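Local coordinates for hypothetical protein TM1553 (Thermotoga maritima, PDB 1VRM) that probably transfers FMN from FAD onto target proteins, as other flavin transferases of the ApbE family do, at residues 19-24 and 30-35; 122-125 and 129-132; 213-218 and 261-266; 95-100 and 138-143. One frame throughout, in Å; residues are numbered along the deposited sequence.

Interaction 1. Residues 19-24 and 30-35; sequences YELRDF and VRIVVS
R31 reaches across to E20 with its side chain drawn out almost straight, CG anti to the backbone N (chi1 178°). From the root outward, its CB stands 4.2 Å from R22 CG. CG stays beside that methylene but within 3.5 Å of E20 OE2, and CD passes the same oxygen. R31 NE then donates to E20 OE2 at 2.5 Å, a salt bridge whose extreme shortness is doubtful. The bond is bent, 136° at the hydrogen, and arrives from above the carboxylate plane. R31 CZ follows, 3.3 Å from E20 OE2; at the tip, R31 NH2 comes to 3.5 Å from E20 OE1 and NH1 has a long, weak ion pair with E190. R22 NH2 sits over one face of the R31 guanidinium.

This rides on an antiparallel beta hairpin: strand 19-25 is the edge of the sheet, strand 28-35 is next in, and hydrogen-bonded pairs Y19–V34, L21–I32 and D23–V30 zip them together. R22 NE also donates, weakly, to E20 OE2 at 2.7 Å, and this shared oxygen probably offsets the repulsion between the two arginines. On the other face, L21 CD2 lies 4.2 Å from I32 CD1, and Y19 and D23 touch helix 41-58.

Interaction 2. Residues 122-125 and 129-132; sequences NLRV and EEIE
R124 and E130 meet end-on, the two side chains coming from opposite directions, and the fit between their charged ends is the tight part of this contact. R124 NH1 donates to E130 OE1 at 2.9 Å, and R124 NH2 donates to E130 OE2, also at 2.9 Å. Both bonds are close to straight, 168° and 164° at the hydrogen. The two flat groups are nearly coplanar, 20° apart, with the carboxylate at the edge of the guanidinium. E130 OE1 is met on its syn lone pair; E130 OE2 is met on the syn side as well, a little out of plane.

Away from the paired charges the contact is loose. The backbones of 122-125 and 129-132 stay well apart, and the pair lies at the surface of the protein, where L113 of helix 108-114 touches both side chains. E130 has a second task: its OE1 also takes the backbone N of S127, the N3-to-N-cap half of a capping box at the start of helix 128-135. Two parallel bonds fix the rotation of both groups, and the positive guanidinium probably helps keep E130 ionised while its OE1 also holds the backbone N of S127 at the helix start.

Interaction 3. Residues 213-218 and 261-266; sequences DPRGDD and GVWSVT
At the classic beta bulge where W263 and S264 both face V307, the loop residues P214 and R215 pack against the indole and the serine. R215 lies across one face of W263. Its CG sits 3.6 Å from the centroid of the six-membered ring, a CH-pi contact, and its CZ is 3.8 Å from the centroid of the five-membered ring, a cation-pi contact almost on the ring normal. The guanidinium is stacked on the indole with the planes 28° apart. A bend at chi2 (-63°) folds the arginine chain back so that methylene and guanidinium share one face.

R215 NH1 also donates to P214 O at 3.0 Å, and R215 NH2 forms a salt bridge with D235, the residue that also hydrogen-bonds the W263 backbone. P214 CG touches W263 CB at 3.7 Å and S264 OG at 3.7 Å, the P214 and W263 side chains crossing at about a right angle. The loop itself is shaped by an Asx turn, D213 OD1 accepting from R215 N at 2.9 Å. At W263 the chain turns a corner, the strand parts on its two sides belonging to different sheets or faces, and the corner coincides with the classic bulge.

Interaction 4. Residues 95-100 and 138-143; sequences FAELTD and TGYKNV
A96 and Y140 bring their CA atoms to 6.6 Å where the last turn of helix 83-98 faces the 3-10 segment 140-142. The Y140 ring lies against the helix with one face: A96 CB is 3.5 Å from Y140 CG and sits over the ring, 3.8 Å from its centroid, as a CH-pi contact. Farther out along the same face the E97 backbone N stands above the rim, and Y140 OH ends 3.6 Å from E97 CA. The E97 side chain crosses the tyrosine at about a right angle. Chi1 of Y140, 69°, sets CG between the backbone N and the carbonyl carbon and turns the ring to the helix, while K141 CG lies against its opposite face.

The helix stops here in a Schellman motif, with D100, at positive phi, as its C-prime residue and D100 N bonded to E97 O. Within the last turn, F95 O takes T99 N and T99 OG1 from opposite faces of its plane, the hydroxyl at 2.8 Å. Across the contact, G139 O is also gripped twice, but from one face: N142 N closes the 3-10 turn, and N142 ND2 adds a side-chain bond at 3.0 Å. D104 accepts from the Y140 backbone N.

How the interactions relate
Interactions 1 and 3 both reach the antiparallel sheet, one at its edge hairpin and interaction 3 through a loop packed on strand 262-269, with centres about 25 Å apart. Interactions 2 and 4 lie in the helical part: the chain between 95-100 and 138-143 contains both segments of interaction 2, and nearest atoms of the two come within about 6 Å without touching. Interaction 2 is a surface contact, while the other three are partly buried. Charge carries interactions 1 and 2, as a three-residue network on a strand pair and as a single bidentate salt bridge. Interaction 3 mixes charge with an aromatic face, and interaction 4 rests on aliphatic-aromatic packing.

Interaction 1. Residues 19-24 and 30-35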
loop_
_atom_site.group_PDB
_atom_site.type_symbol
_atom_site.label_atom_id
_atom_site.label_comp_id
_atom_site.label_asym_id
_atom_site.label_seq_id
_atom_site.Cartn_x
_atom_site.Cartn_y
_atom_site.Cartn_z
ATOM N N TYR A 19 -18.174 -16.129 7.541
ATOM C CA TYR A 19 -18.851 -15.521 6.416
ATOM C C TYR A 19 -17.838 -14.809 5.556
ATOM O O TYR A 19 -16.944 -14.120 6.083
ATOM C CB TYR A 19 -19.824 -14.508 6.942
ATOM C CG TYR A 19 -20.460 -13.622 5.889
ATOM C CD1 TYR A 19 -21.388 -14.126 4.989
ATOM C CD2 TYR A 19 -20.129 -12.318 5.808
ATOM C CE1 TYR A 19 -21.965 -13.307 4.029
ATOM C CE2 TYR A 19 -20.693 -11.474 4.902
ATOM C CZ TYR A 19 -21.606 -11.977 3.978
ATOM O OH TYR A 19 -22.217 -11.144 3.062
ATOM N N GLU A 20 -18.026 -14.893 4.242
ATOM C CA GLU A 20 -17.166 -14.186 3.288
ATOM C C GLU A 20 -17.953 -13.204 2.411
ATOM O O GLU A 20 -19.044 -13.523 1.921
ATOM C CB GLU A 20 -16.447 -15.218 2.426
ATOM C CG GLU A 20 -15.530 -14.680 1.404
ATOM C CD GLU A 20 -14.519 -15.785 0.974
ATOM O OE1 GLU A 20 -14.486 -16.844 1.612
ATOM O OE2 GLU A 20 -13.755 -15.557 0.036
ATOM N N LEU A 21 -17.436 -11.984 2.293
ATOM C CA LEU A 21 -17.971 -10.941 1.445
ATOM C C LEU A 21 -16.825 -10.527 0.503
ATOM O O LEU A 21 -15.758 -10.113 1.000
ATOM C CB LEU A 21 -18.429 -9.755 2.246
ATOM C CG LEU A 21 -19.132 -8.549 1.593
ATOM C CD1 LEU A 21 -20.395 -8.980 0.854
ATOM C CD2 LEU A 21 -19.486 -7.516 2.615
ATOM N N ARG A 22 -17.025 -10.653 -0.815
ATOM C CA ARG A 22 -16.054 -10.193 -1.822
ATOM C C ARG A 22 -16.622 -9.084 -2.633
ATOM O O ARG A 22 -17.781 -9.142 -3.002
ATOM C CB ARG A 22 -15.610 -11.283 -2.744
ATOM C CG ARG A 22 -14.882 -12.370 -2.054
ATOM C CD ARG A 22 -14.182 -13.216 -3.004
ATOM N NE ARG A 22 -13.952 -14.525 -2.464
ATOM C CZ ARG A 22 -13.122 -15.430 -2.979
ATOM N NH1 ARG A 22 -12.417 -15.157 -4.065
ATOM N NH2 ARG A 22 -13.030 -16.614 -2.392
ATOM N N ASP A 23 -15.808 -8.081 -2.955
ATOM C CA ASP A 23 -16.262 -6.934 -3.757
ATOM C C ASP A 23 -14.991 -6.254 -4.310
ATOM O O ASP A 23 -13.895 -6.841 -4.266
ATOM C CB ASP A 23 -17.119 -5.967 -2.924
ATOM C CG ASP A 23 -18.168 -5.189 -3.786
ATOM O OD1 ASP A 23 -17.831 -4.650 -4.886
ATOM O OD2 ASP A 23 -19.336 -5.110 -3.353
ATOM N N PHE A 24 -15.179 -5.038 -4.829
ATOM C CA PHE A 24 -14.130 -4.261 -5.433
ATOM C C PHE A 24 -14.099 -2.927 -4.680
ATOM O O PHE A 24 -15.132 -2.238 -4.520
ATOM C CB PHE A 24 -14.394 -4.127 -6.935
ATOM C CG PHE A 24 -14.338 -5.446 -7.633
ATOM C CD1 PHE A 24 -13.165 -5.945 -8.061
ATOM C CD2 PHE A 24 -15.466 -6.216 -7.786
ATOM C CE1 PHE A 24 -13.065 -7.193 -8.696
ATOM C CE2 PHE A 24 -15.381 -7.492 -8.406
ATOM C CZ PHE A 24 -14.170 -7.969 -8.841
ATOM N N VAL A 30 -11.358 -7.015 -2.970
ATOM C CA VAL A 30 -11.306 -7.150 -1.521
ATOM C C VAL A 30 -12.077 -8.380 -1.086
ATOM O O VAL A 30 -13.016 -8.802 -1.770
ATOM C CB VAL A 30 -11.804 -5.888 -0.785
ATOM C CG1 VAL A 30 -11.023 -4.659 -1.238
ATOM C CG2 VAL A 30 -13.266 -5.650 -1.001
ATOM N N ARG A 31 -11.676 -8.953 0.041
ATOM C CA ARG A 31 -12.296 -10.130 0.606
ATOM C C ARG A 31 -12.344 -9.930 2.107
ATOM O O ARG A 31 -11.328 -9.565 2.745
ATOM C CB ARG A 31 -11.503 -11.352 0.202
ATOM C CG ARG A 31 -11.970 -12.647 0.734
ATOM C CD ARG A 31 -10.977 -13.645 0.190
ATOM N NE ARG A 31 -11.369 -14.969 0.539
ATOM C CZ ARG A 31 -10.558 -16.003 0.531
ATOM N NH1 ARG A 31 -9.274 -15.849 0.218
ATOM N NH2 ARG A 31 -11.046 -17.187 0.868
ATOM N N ILE A 32 -13.505 -10.119 2.688
ATOM C CA ILE A 32 -13.689 -9.882 4.095
ATOM C C ILE A 32 -14.195 -11.209 4.682
ATOM O O ILE A 32 -15.202 -11.712 4.222
ATOM C CB ILE A 32 -14.726 -8.779 4.306
ATOM C CG1 ILE A 32 -14.303 -7.435 3.673
ATOM C CG2 ILE A 32 -15.020 -8.592 5.798
ATOM C CD1 ILE A 32 -15.472 -6.565 3.284
ATOM N N VAL A 33 -13.498 -11.780 5.649
ATOM C CA VAL A 33 -13.831 -13.115 6.166
ATOM C C VAL A 33 -13.896 -12.952 7.673
ATOM O O VAL A 33 -12.924 -12.545 8.317
ATOM C CB VAL A 33 -12.798 -14.141 5.800
ATOM C CG1 VAL A 33 -13.026 -15.428 6.547
ATOM C CG2 VAL A 33 -12.766 -14.328 4.296
ATOM N N VAL A 34 -15.081 -13.193 8.223
ATOM C CA VAL A 34 -15.370 -12.836 9.609
ATOM C C VAL A 34 -16.228 -13.889 10.269
ATOM O O VAL A 34 -17.158 -14.422 9.681
ATOM C CB VAL A 34 -15.884 -11.369 9.766
ATOM C CG1 VAL A 34 -17.232 -11.167 9.137
ATOM C CG2 VAL A 34 -15.817 -10.942 11.224
ATOM N N SER A 35 -15.895 -14.149 11.538
ATOM C CA SER A 35 -16.726 -14.983 12.421
ATOM C C SER A 35 -17.003 -14.223 13.701
ATOM O O SER A 35 -16.113 -13.612 14.256
ATOM C CB SER A 35 -16.031 -16.293 12.718
ATOM O OG SER A 35 -16.746 -17.075 13.694
#

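Interaction 2. Residues 122-125 and 129-132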
loop_
_atom_site.group_PDB
_atom_site.type_symbol
_atom_site.label_atom_id
_atom_site.label_comp_id
_atom_site.label_asym_id
_atom_site.label_seq_id
_atom_site.Cartn_x
_atom_site.Cartn_y
_atom_site.Cartn_z
ATOM N N ASN A 122 -4.214 7.321 -22.005
ATOM C CA ASN A 122 -3.128 8.184 -21.496
ATOM C C ASN A 122 -1.868 7.426 -21.067
ATOM O O ASN A 122 -0.820 8.041 -20.865
ATOM C CB ASN A 122 -3.575 9.038 -20.316
ATOM C CG ASN A 122 -4.820 9.820 -20.608
ATOM O OD1 ASN A 122 -5.729 9.922 -19.766
ATOM N ND2 ASN A 122 -4.886 10.374 -21.808
ATOM N N LEU A 123 -1.941 6.108 -20.930
ATOM C CA LEU A 123 -0.747 5.368 -20.532
ATOM C C LEU A 123 0.318 5.536 -21.617
ATOM O O LEU A 123 0.074 5.279 -22.793
ATOM C CB LEU A 123 -1.038 3.889 -20.306
ATOM C CG LEU A 123 -1.904 3.558 -19.095
ATOM C CD1 LEU A 123 -2.436 2.134 -19.268
ATOM C CD2 LEU A 123 -1.134 3.722 -17.800
ATOM N N ARG A 124 1.502 5.988 -21.222
ATOM C CA ARG A 124 2.569 6.263 -22.169
ATOM C C ARG A 124 3.900 6.312 -21.468
ATOM O O ARG A 124 3.944 6.472 -20.264
ATOM C CB ARG A 124 2.325 7.592 -22.903
ATOM C CG ARG A 124 2.447 8.811 -22.050
ATOM C CD ARG A 124 2.115 10.034 -22.824
ATOM N NE ARG A 124 2.223 11.154 -21.928
ATOM C CZ ARG A 124 3.277 11.949 -21.846
ATOM N NH1 ARG A 124 4.316 11.827 -22.648
ATOM N NH2 ARG A 124 3.261 12.917 -20.942
ATOM N N VAL A 125 4.973 6.191 -22.244
ATOM C CA VAL A 125 6.321 6.385 -21.765
ATOM C C VAL A 125 6.703 7.841 -22.020
ATOM O O VAL A 125 6.890 8.233 -23.178
ATOM C CB VAL A 125 7.353 5.458 -22.462
ATOM C CG1 VAL A 125 8.717 5.619 -21.897
ATOM C CG2 VAL A 125 6.875 3.960 -22.397
ATOM N N GLU A 129 13.295 14.123 -20.903
ATOM C CA GLU A 129 13.142 15.532 -20.587
ATOM C C GLU A 129 11.870 15.806 -19.746
ATOM O O GLU A 129 11.922 16.577 -18.777
ATOM C CB GLU A 129 13.178 16.336 -21.884
ATOM C CG GLU A 129 12.942 17.747 -21.760
ATOM C CD GLU A 129 13.415 18.524 -23.003
ATOM O OE1 GLU A 129 13.641 17.926 -24.083
ATOM O OE2 GLU A 129 13.584 19.738 -22.874
ATOM N N GLU A 130 10.765 15.151 -20.070
ATOM C CA GLU A 130 9.503 15.327 -19.328
ATOM C C GLU A 130 9.644 14.814 -17.900
ATOM O O GLU A 130 9.180 15.415 -16.969
ATOM C CB GLU A 130 8.374 14.567 -19.996
ATOM C CG GLU A 130 7.799 15.190 -21.265
ATOM C CD GLU A 130 6.596 14.369 -21.688
ATOM O OE1 GLU A 130 6.815 13.319 -22.367
ATOM O OE2 GLU A 130 5.468 14.719 -21.229
ATOM N N ILE A 131 10.326 13.688 -17.756
ATOM C CA ILE A 131 10.493 13.063 -16.449
ATOM C C ILE A 131 11.406 13.917 -15.580
ATOM O O ILE A 131 11.140 14.113 -14.389
ATOM C CB ILE A 131 11.019 11.616 -16.572
ATOM C CG1 ILE A 131 9.924 10.731 -17.129
ATOM C CG2 ILE A 131 11.521 11.103 -15.226
ATOM C CD1 ILE A 131 10.376 9.514 -17.772
ATOM N N GLU A 132 12.491 14.430 -16.163
ATOM C CA GLU A 132 13.400 15.304 -15.421
ATOM C C GLU A 132 12.705 16.557 -14.915
ATOM O O GLU A 132 12.901 16.936 -13.785
ATOM C CB GLU A 132 14.602 15.704 -16.234
ATOM C CG GLU A 132 15.586 14.571 -16.479
#

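Interaction 3. Residues 213-218 and 261-266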
loop_
_atom_site.group_PDB
_atom_site.type_symbol
_atom_site.label_atom_id
_atom_site.label_comp_id
_atom_site.label_asym_id
_atom_site.label_seq_id
_atom_site.Cartn_x
_atom_site.Cartn_y
_atom_site.Cartn_z
ATOM N N ASP A 213 3.880 -16.519 -6.687
ATOM C CA ASP A 213 4.935 -16.372 -7.675
ATOM C C ASP A 213 4.639 -15.171 -8.559
ATOM O O ASP A 213 3.570 -15.070 -9.126
ATOM C CB ASP A 213 4.999 -17.671 -8.476
ATOM C CG ASP A 213 6.119 -17.715 -9.469
ATOM O OD1 ASP A 213 6.837 -16.718 -9.674
ATOM O OD2 ASP A 213 6.290 -18.814 -10.075
ATOM N N PRO A 214 5.548 -14.197 -8.622
ATOM C CA PRO A 214 5.269 -13.056 -9.527
ATOM C C PRO A 214 5.284 -13.432 -11.019
ATOM O O PRO A 214 4.893 -12.622 -11.866
ATOM C CB PRO A 214 6.400 -12.071 -9.228
ATOM C CG PRO A 214 7.379 -12.766 -8.409
ATOM C CD PRO A 214 6.803 -14.026 -7.854
ATOM N N ARG A 215 5.696 -14.651 -11.326
ATOM C CA ARG A 215 5.737 -15.140 -12.724
ATOM C C ARG A 215 5.172 -16.561 -12.852
ATOM O O ARG A 215 5.682 -17.386 -13.625
ATOM C CB ARG A 215 7.148 -15.080 -13.290
ATOM C CG ARG A 215 7.711 -13.659 -13.471
ATOM C CD ARG A 215 6.908 -12.818 -14.487
ATOM N NE ARG A 215 7.625 -11.581 -14.762
ATOM C CZ ARG A 215 7.459 -10.452 -14.079
ATOM N NH1 ARG A 215 6.573 -10.397 -13.070
ATOM N NH2 ARG A 215 8.178 -9.402 -14.404
ATOM N N GLY A 216 4.126 -16.846 -12.106
ATOM C CA GLY A 216 3.466 -18.117 -12.225
ATOM C C GLY A 216 2.224 -18.182 -11.418
ATOM O O GLY A 216 1.922 -17.268 -10.667
ATOM N N ASP A 217 1.516 -19.292 -11.543
ATOM C CA ASP A 217 0.273 -19.452 -10.843
ATOM C C ASP A 217 0.468 -20.192 -9.516
ATOM O O ASP A 217 -0.483 -20.382 -8.777
ATOM C CB ASP A 217 -0.727 -20.191 -11.741
ATOM C CG ASP A 217 -1.398 -19.276 -12.771
ATOM O OD1 ASP A 217 -1.282 -18.029 -12.656
ATOM O OD2 ASP A 217 -2.059 -19.835 -13.686
ATOM N N ASP A 218 1.712 -20.567 -9.233
ATOM C CA ASP A 218 2.078 -21.348 -8.053
ATOM C C ASP A 218 2.363 -20.419 -6.880
ATOM O O ASP A 218 2.505 -19.219 -7.042
ATOM C CB ASP A 218 3.335 -22.180 -8.337
ATOM C CG ASP A 218 4.529 -21.320 -8.820
ATOM O OD1 ASP A 218 4.416 -20.665 -9.903
ATOM O OD2 ASP A 218 5.598 -21.330 -8.135
ATOM N N GLY A 261 14.757 -4.394 -11.405
ATOM C CA GLY A 261 15.601 -5.340 -10.699
ATOM C C GLY A 261 14.877 -6.230 -9.710
ATOM O O GLY A 261 15.471 -7.167 -9.176
ATOM N N VAL A 262 13.573 -6.002 -9.547
ATOM C CA VAL A 262 12.778 -6.660 -8.492
ATOM C C VAL A 262 11.398 -7.053 -9.033
ATOM O O VAL A 262 10.742 -6.265 -9.722
ATOM C CB VAL A 262 12.581 -5.708 -7.262
ATOM C CG1 VAL A 262 11.838 -6.447 -6.132
ATOM C CG2 VAL A 262 13.890 -5.170 -6.776
ATOM N N TRP A 263 10.957 -8.281 -8.774
ATOM C CA TRP A 263 9.649 -8.727 -9.170
ATOM C C TRP A 263 8.601 -8.537 -8.065
ATOM O O TRP A 263 7.455 -8.109 -8.320
ATOM C CB TRP A 263 9.663 -10.165 -9.661
ATOM C CG TRP A 263 10.299 -10.339 -11.030
ATOM C CD1 TRP A 263 10.603 -9.372 -11.943
ATOM C CD2 TRP A 263 10.635 -11.595 -11.659
ATOM N NE1 TRP A 263 11.142 -9.949 -13.087
ATOM C CE2 TRP A 263 11.150 -11.307 -12.937
ATOM C CE3 TRP A 263 10.520 -12.914 -11.266
ATOM C CZ2 TRP A 263 11.573 -12.318 -13.813
ATOM C CZ3 TRP A 263 10.946 -13.918 -12.153
ATOM C CH2 TRP A 263 11.462 -13.604 -13.382
ATOM N N SER A 264 8.977 -8.858 -6.832
ATOM C CA SER A 264 8.072 -8.587 -5.698
ATOM C C SER A 264 8.771 -8.480 -4.371
ATOM O O SER A 264 9.893 -8.971 -4.195
ATOM C CB SER A 264 6.971 -9.619 -5.605
ATOM O OG SER A 264 7.483 -10.882 -5.270
ATOM N N VAL A 265 8.128 -7.778 -3.446
ATOM C CA VAL A 265 8.614 -7.719 -2.069
ATOM C C VAL A 265 7.386 -7.918 -1.180
ATOM O O VAL A 265 6.376 -7.244 -1.382
ATOM C CB VAL A 265 9.225 -6.351 -1.723
ATOM C CG1 VAL A 265 9.506 -6.239 -0.213
ATOM C CG2 VAL A 265 10.490 -6.050 -2.554
ATOM N N THR A 266 7.505 -8.840 -0.229
ATOM C CA THR A 266 6.443 -9.213 0.705
ATOM C C THR A 266 6.942 -8.898 2.105
ATOM O O THR A 266 8.073 -9.283 2.459
ATOM C CB THR A 266 6.127 -10.744 0.636
ATOM O OG1 THR A 266 5.669 -11.105 -0.706
ATOM C CG2 THR A 266 5.123 -11.105 1.661
#

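Interaction 4. Residues 95-100 and 138-143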
loop_
_atom_site.group_PDB
_atom_site.type_symbol
_atom_site.label_atom_id
_atom_site.label_comp_id
_atom_site.label_asym_id
_atom_site.label_seq_id
_atom_site.Cartn_x
_atom_site.Cartn_y
_atom_site.Cartn_z
ATOM N N PHE A 95 6.585 8.058 6.771
ATOM C CA PHE A 95 7.225 6.918 6.081
ATOM C C PHE A 95 8.220 7.345 5.014
ATOM O O PHE A 95 9.201 6.665 4.775
ATOM C CB PHE A 95 6.200 5.948 5.493
ATOM C CG PHE A 95 5.575 5.012 6.505
ATOM C CD1 PHE A 95 6.296 3.947 7.014
ATOM C CD2 PHE A 95 4.267 5.191 6.921
ATOM C CE1 PHE A 95 5.690 3.063 7.949
ATOM C CE2 PHE A 95 3.680 4.334 7.825
ATOM C CZ PHE A 95 4.408 3.288 8.363
ATOM N N ALA A 96 7.924 8.438 4.311
ATOM C CA ALA A 96 8.838 8.973 3.315
ATOM C C ALA A 96 10.155 9.393 3.998
ATOM O O ALA A 96 11.237 9.039 3.542
ATOM C CB ALA A 96 8.225 10.105 2.570
ATOM N N GLU A 97 10.042 10.044 5.158
ATOM C CA GLU A 97 11.239 10.426 5.895
ATOM C C GLU A 97 12.019 9.192 6.375
ATOM O O GLU A 97 13.246 9.128 6.258
ATOM C CB GLU A 97 10.854 11.346 7.038
ATOM C CG GLU A 97 12.069 11.869 7.741
ATOM C CD GLU A 97 11.740 13.077 8.574
ATOM O OE1 GLU A 97 11.524 14.156 7.971
ATOM O OE2 GLU A 97 11.697 12.940 9.822
ATOM N N LEU A 98 11.311 8.195 6.874
ATOM C CA LEU A 98 11.945 7.002 7.391
ATOM C C LEU A 98 12.724 6.274 6.307
ATOM O O LEU A 98 13.757 5.640 6.575
ATOM C CB LEU A 98 10.869 6.062 7.943
ATOM C CG LEU A 98 11.308 4.730 8.500
ATOM C CD1 LEU A 98 12.173 4.976 9.744
ATOM C CD2 LEU A 98 10.069 3.900 8.811
ATOM N N THR A 99 12.207 6.312 5.073
ATOM C CA THR A 99 12.817 5.577 3.961
ATOM C C THR A 99 13.647 6.455 2.985
ATOM O O THR A 99 13.944 6.032 1.857
ATOM C CB THR A 99 11.725 4.754 3.213
ATOM O OG1 THR A 99 10.771 5.672 2.656
ATOM C CG2 THR A 99 11.030 3.839 4.139
ATOM N N ASP A 100 13.967 7.692 3.391
ATOM C CA ASP A 100 14.669 8.646 2.574
ATOM C C ASP A 100 14.045 8.806 1.224
ATOM O O ASP A 100 14.728 8.882 0.198
ATOM C CB ASP A 100 16.137 8.243 2.443
ATOM C CG ASP A 100 16.831 8.108 3.816
ATOM O OD1 ASP A 100 16.575 8.932 4.715
ATOM O OD2 ASP A 100 17.630 7.161 3.999
ATOM N N THR A 138 8.230 16.784 -7.501
ATOM C CA THR A 138 8.148 15.517 -6.749
ATOM C C THR A 138 8.970 15.727 -5.502
ATOM O O THR A 138 9.977 16.384 -5.580
ATOM C CB THR A 138 8.791 14.386 -7.571
ATOM O OG1 THR A 138 8.118 14.301 -8.840
ATOM C CG2 THR A 138 8.711 13.027 -6.853
ATOM N N GLY A 139 8.514 15.210 -4.367
ATOM C CA GLY A 139 9.355 15.197 -3.150
ATOM C C GLY A 139 8.507 15.495 -1.923
ATOM O O GLY A 139 7.837 16.547 -1.865
ATOM N N TYR A 140 8.550 14.597 -0.937
ATOM C CA TYR A 140 7.645 14.740 0.235
ATOM C C TYR A 140 7.868 16.000 1.036
ATOM O O TYR A 140 6.970 16.457 1.746
ATOM C CB TYR A 140 7.741 13.544 1.181
ATOM C CG TYR A 140 9.032 13.442 1.923
ATOM C CD1 TYR A 140 10.173 12.912 1.313
ATOM C CD2 TYR A 140 9.129 13.864 3.254
ATOM C CE1 TYR A 140 11.389 12.790 2.023
ATOM C CE2 TYR A 140 10.331 13.780 3.944
ATOM C CZ TYR A 140 11.437 13.243 3.325
ATOM O OH TYR A 140 12.619 13.154 4.035
ATOM N N LYS A 141 9.069 16.550 0.977
ATOM C CA LYS A 141 9.354 17.784 1.704
ATOM C C LYS A 141 8.559 18.996 1.200
ATOM O O LYS A 141 8.533 20.045 1.846
ATOM C CB LYS A 141 10.856 18.071 1.714
ATOM C CG LYS A 141 11.665 17.011 2.464
ATOM C CD LYS A 141 13.169 17.266 2.298
ATOM C CE LYS A 141 13.983 16.215 3.023
ATOM N NZ LYS A 141 15.440 16.549 2.974
ATOM N N ASN A 142 7.884 18.848 0.057
ATOM C CA ASN A 142 7.036 19.886 -0.515
ATOM C C ASN A 142 5.638 19.899 0.081
ATOM O O ASN A 142 4.817 20.714 -0.298
ATOM C CB ASN A 142 6.972 19.732 -2.024
ATOM C CG ASN A 142 8.281 20.003 -2.668
ATOM O OD1 ASN A 142 8.805 21.142 -2.604
ATOM N ND2 ASN A 142 8.865 18.971 -3.293
ATOM N N VAL A 143 5.332 18.948 0.960
ATOM C CA VAL A 143 4.053 18.980 1.687
ATOM C C VAL A 143 4.272 19.636 3.033
ATOM O O VAL A 143 5.053 19.108 3.856
ATOM C CB VAL A 143 3.518 17.580 1.924
ATOM C CG1 VAL A 143 2.087 17.637 2.538
ATOM C CG2 VAL A 143 3.527 16.794 0.596
#